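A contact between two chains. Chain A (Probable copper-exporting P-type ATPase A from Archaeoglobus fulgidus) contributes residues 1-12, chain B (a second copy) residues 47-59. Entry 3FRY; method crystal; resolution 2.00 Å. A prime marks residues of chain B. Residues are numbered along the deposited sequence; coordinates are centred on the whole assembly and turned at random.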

# COMPACT_ATOMS: atom_id res chain seq x y z
N GLY A 1 -11.29 30.14 17.26
CA GLY A 1 -10.72 29.72 18.50
C GLY A 1 -11.02 28.26 19.12
O GLY A 1 -10.85 28.02 20.28
N ASP A 2 -11.44 27.33 18.23
CA ASP A 2 -11.75 25.95 18.56
C ASP A 2 -10.46 25.25 19.00
O ASP A 2 -9.50 25.87 18.96
N SER A 3 -10.49 24.00 19.38
CA SER A 3 -9.33 23.34 19.77
C SER A 3 -8.73 22.19 18.91
O SER A 3 -9.43 21.45 18.53
N VAL A 4 -7.32 22.19 18.58
CA VAL A 4 -6.67 21.24 17.68
C VAL A 4 -6.12 20.05 18.44
O VAL A 4 -5.33 20.25 19.33
N GLU A 5 -6.47 18.85 17.99
CA GLU A 5 -5.94 17.64 18.62
C GLU A 5 -5.55 16.60 17.59
O GLU A 5 -5.97 16.67 16.43
N LYS A 6 -4.75 15.63 18.01
CA LYS A 6 -4.33 14.56 17.12
C LYS A 6 -5.48 13.57 17.02
O LYS A 6 -5.97 13.05 18.03
N ILE A 7 -5.91 13.32 15.79
CA ILE A 7 -7.01 12.41 15.50
C ILE A 7 -6.48 11.31 14.59
O ILE A 7 -5.88 11.59 13.56
N VAL A 8 -6.69 10.05 14.98
CA VAL A 8 -6.21 8.92 14.19
C VAL A 8 -7.37 8.13 13.59
O VAL A 8 -8.28 7.70 14.30
N LEU A 9 -7.32 7.93 12.27
CA LEU A 9 -8.36 7.18 11.58
C LEU A 9 -7.76 5.94 10.94
O LEU A 9 -6.73 6.02 10.27
N GLU A 10 -8.39 4.79 11.14
CA GLU A 10 -7.90 3.56 10.52
C GLU A 10 -8.48 3.54 9.11
O GLU A 10 -9.67 3.78 8.93
N LEU A 11 -7.64 3.28 8.12
CA LEU A 11 -8.09 3.26 6.73
C LEU A 11 -8.12 1.86 6.13
O LEU A 11 -7.44 0.95 6.61
N SER A 12 -8.94 1.69 5.09
CA SER A 12 -9.04 0.43 4.36
C SER A 12 -9.46 0.78 2.93
O SER A 12 -10.08 1.83 2.70
N ASN B 47 -10.16 19.15 14.52
CA ASN B 47 -11.16 19.37 15.54
C ASN B 47 -11.90 18.08 15.85
O ASN B 47 -12.44 17.42 14.96
N LYS B 48 -11.91 17.71 17.13
CA LYS B 48 -12.56 16.49 17.58
C LYS B 48 -14.01 16.42 17.10
O LYS B 48 -14.53 15.34 16.84
N GLU B 49 -14.64 17.58 16.96
CA GLU B 49 -16.03 17.63 16.51
C GLU B 49 -16.18 17.40 15.01
O GLU B 49 -17.29 17.17 14.53
N ASP B 50 -15.08 17.48 14.28
CA ASP B 50 -15.12 17.27 12.83
C ASP B 50 -14.73 15.84 12.43
O ASP B 50 -14.54 15.56 11.25
N VAL B 51 -14.62 14.96 13.42
CA VAL B 51 -14.26 13.57 13.15
C VAL B 51 -15.17 12.93 12.11
O VAL B 51 -14.69 12.42 11.09
N ASP B 52 -16.48 12.95 12.35
CA ASP B 52 -17.41 12.36 11.40
C ASP B 52 -17.26 13.01 10.02
O ASP B 52 -17.37 12.35 8.99
N LYS B 53 -16.99 14.31 10.02
CA LYS B 53 -16.79 15.07 8.79
C LYS B 53 -15.58 14.53 8.02
O LYS B 53 -15.64 14.37 6.80
N TYR B 54 -14.49 14.26 8.73
CA TYR B 54 -13.30 13.74 8.08
C TYR B 54 -13.56 12.34 7.54
O TYR B 54 -13.12 12.00 6.44
N ILE B 55 -14.29 11.53 8.30
CA ILE B 55 -14.60 10.17 7.86
C ILE B 55 -15.41 10.21 6.58
O ILE B 55 -15.16 9.43 5.66
N LYS B 56 -16.39 11.11 6.51
CA LYS B 56 -17.24 11.24 5.33
C LYS B 56 -16.44 11.65 4.11
O LYS B 56 -16.73 11.20 2.99
N ALA B 57 -15.46 12.52 4.30
CA ALA B 57 -14.62 12.98 3.21
C ALA B 57 -13.80 11.82 2.62
O ALA B 57 -13.61 11.74 1.40
N VAL B 58 -13.32 10.93 3.48
CA VAL B 58 -12.54 9.78 3.03
C VAL B 58 -13.44 8.83 2.24
O VAL B 58 -13.05 8.32 1.19
N GLU B 59 -14.64 8.61 2.76
CA GLU B 59 -15.59 7.73 2.09
C GLU B 59 -15.98 8.32 0.74
O GLU B 59 -16.04 7.61 -0.26

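The apolar centre is built from alternate residues of the chain A strand, Ile7, Leu9 and Leu11, set against the chain B helix that begins at Val51′. The two run roughly the same way, with 36° between their directions. Ile7 has the largest area covered by the other stretch. Its CA-to-CB bond points toward chain B, and its rotamer is m, t. Ile7 CD1 reaches the start of the helix. There Ile7 CD1 lies 3.8 Å from Tyr54′ CE2, near the plane of the ring and at its edge. Ile7 CD1 is also 4.0 Å from Val51′ CG2 and 3.5 Å from Asn47′ O.

Leu9 also points toward the helix, as m, t. Leu9 CD1 is 4.3 Å from Tyr54′ CB, and Leu9 CD2 is 4.3 Å from Ile55′ CG1. Leu9 thus touches both Tyr54′ and Ile55′. Leu11 leaves its backbone sideways, but its m, t rotamer brings Leu11 CD2 to 4.3 Å from Val58′ CG1. Val58′ is t and points toward the strand. Lys6, Val8 and Glu10 alternate with these residues and are out of reach.

Tyr54′ (chi1 m) is also held within its own chain: Asn47′ N donates to Tyr54′ OH at 3.1 Å. Asn47′ is m, and Asn47′ ND2 donates to Asp50′ OD2 at 3.0 Å. Asn47′ OD1 lies 3.6 Å from Ser3 O; both are oxygens, and no hydrogen bond joins them.

No direct hydrogen bond crosses the contact. One water bridges it instead, donating to Ser3 O at 2.5 Å and accepting from Lys48′ N at 2.7 Å.

The outer edge is charged. Glu5 points toward chain B, and Glu5 OE2 meets the aliphatic part of Lys48′, 3.9 Å from Lys48′ CD. The end of Lys48′ leads away. Asp2 OD2 and Glu49′ OE1 sit 4.0 Å apart, two like charges close together.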

# COMPACT_ATOMS: atom_id res chain seq x y z
CB ASP A 2 -12.40 25.22 17.35
CG ASP A 2 -13.90 25.61 17.11
OD1 ASP A 2 -14.57 25.79 18.04
OD2 ASP A 2 -14.40 25.74 16.01
CB SER A 3 -9.68 22.93 21.14
OG SER A 3 -8.74 22.18 21.64
CB VAL A 4 -5.49 21.89 16.90
CG1 VAL A 4 -4.92 21.03 16.11
CG2 VAL A 4 -5.98 22.97 16.22
CB GLU A 5 -6.97 17.02 19.56
CG GLU A 5 -7.45 17.93 20.67
CD GLU A 5 -8.17 17.17 21.76
OE1 GLU A 5 -7.49 16.58 22.64
OE2 GLU A 5 -9.42 17.14 21.74
CB LYS A 6 -3.08 13.86 17.65
CG LYS A 6 -2.62 12.70 16.78
CD LYS A 6 -1.42 11.98 17.37
CE LYS A 6 -0.19 12.87 17.38
NZ LYS A 6 1.01 12.17 17.94
CB ILE A 7 -8.17 13.16 14.79
CG1 ILE A 7 -8.77 14.19 15.76
CG2 ILE A 7 -9.23 12.18 14.31
CD1 ILE A 7 -9.72 15.17 15.10
CB VAL A 8 -5.36 7.95 15.05
CG1 VAL A 8 -4.87 6.78 14.20
CG2 VAL A 8 -4.18 8.70 15.66
CB LEU A 9 -8.99 8.02 10.47
CG LEU A 9 -9.53 9.43 10.74
CD1 LEU A 9 -10.09 9.98 9.44
CD2 LEU A 9 -10.60 9.41 11.82
CB GLU A 10 -8.36 2.33 11.31
CG GLU A 10 -7.72 2.24 12.68
CD GLU A 10 -6.20 2.38 12.61
OE1 GLU A 10 -5.53 1.45 12.11
OE2 GLU A 10 -5.69 3.43 13.04
CB LEU A 11 -7.16 4.12 5.87
CG LEU A 11 -6.87 5.57 6.29
CD1 LEU A 11 -5.90 6.19 5.31
CD2 LEU A 11 -8.16 6.37 6.35
CB SER A 12 -10.06 -0.51 5.01
OG SER A 12 -11.37 0.01 4.94
CB ASN B 47 -12.13 20.44 15.06
CG ASN B 47 -11.42 21.68 14.55
OD1 ASN B 47 -10.65 22.31 15.28
ND2 ASN B 47 -11.66 22.03 13.30
CB LYS B 48 -12.50 16.40 19.11
CG LYS B 48 -12.98 15.06 19.68
CD LYS B 48 -12.61 14.91 21.16
CE LYS B 48 -13.42 15.85 22.05
NZ LYS B 48 -14.86 15.45 22.12
CB GLU B 49 -16.69 18.96 16.90
CG GLU B 49 -16.26 20.18 16.10
CD GLU B 49 -14.90 20.72 16.50
OE1 GLU B 49 -14.53 21.79 15.99
OE2 GLU B 49 -14.21 20.07 17.31
CB ASP B 50 -14.19 18.25 12.11
CG ASP B 50 -14.74 19.67 12.09
OD1 ASP B 50 -15.98 19.82 12.10
OD2 ASP B 50 -13.93 20.62 12.04
CB VAL B 51 -14.29 12.74 14.46
CG1 VAL B 51 -14.32 11.24 14.14
CG2 VAL B 51 -13.06 13.06 15.29
CB ASP B 52 -18.85 12.51 11.90
CG ASP B 52 -19.85 11.76 11.04
OD1 ASP B 52 -20.09 12.20 9.89
OD2 ASP B 52 -20.38 10.74 11.51
CB LYS B 53 -16.57 16.55 9.13
CG LYS B 53 -16.15 17.45 7.98
CD LYS B 53 -16.11 18.91 8.47
CE LYS B 53 -15.49 19.85 7.46
NZ LYS B 53 -16.21 19.87 6.17
CB TYR B 54 -12.12 13.70 9.06
CG TYR B 54 -11.79 15.02 9.72
CD1 TYR B 54 -11.91 16.23 9.04
CD2 TYR B 54 -11.30 15.05 11.04
CE1 TYR B 54 -11.57 17.44 9.65
CE2 TYR B 54 -10.96 16.25 11.65
CZ TYR B 54 -11.10 17.44 10.95
OH TYR B 54 -10.77 18.63 11.57
CB ILE B 55 -15.39 9.39 8.93
CG1 ILE B 55 -14.50 9.12 10.14
CG2 ILE B 55 -15.90 8.07 8.34
CD1 ILE B 55 -15.23 8.48 11.30
CB LYS B 56 -18.35 12.26 5.58
CG LYS B 56 -19.37 11.81 6.61
CD LYS B 56 -20.02 10.49 6.21
CE LYS B 56 -21.06 10.05 7.25
NZ LYS B 56 -21.61 8.69 6.95
CB ALA B 57 -13.69 14.08 3.69
CB VAL B 58 -11.93 9.00 4.23
CG1 VAL B 58 -11.24 7.73 3.74
CG2 VAL B 58 -10.93 9.89 4.96
CB GLU B 59 -16.83 7.52 2.98
CG GLU B 59 -16.49 6.90 4.32
CD GLU B 59 -17.67 6.80 5.25
OE1 GLU B 59 -18.46 7.76 5.32
OE2 GLU B 59 -17.81 5.76 5.93
O HOH W 1 -10.88 19.41 18.94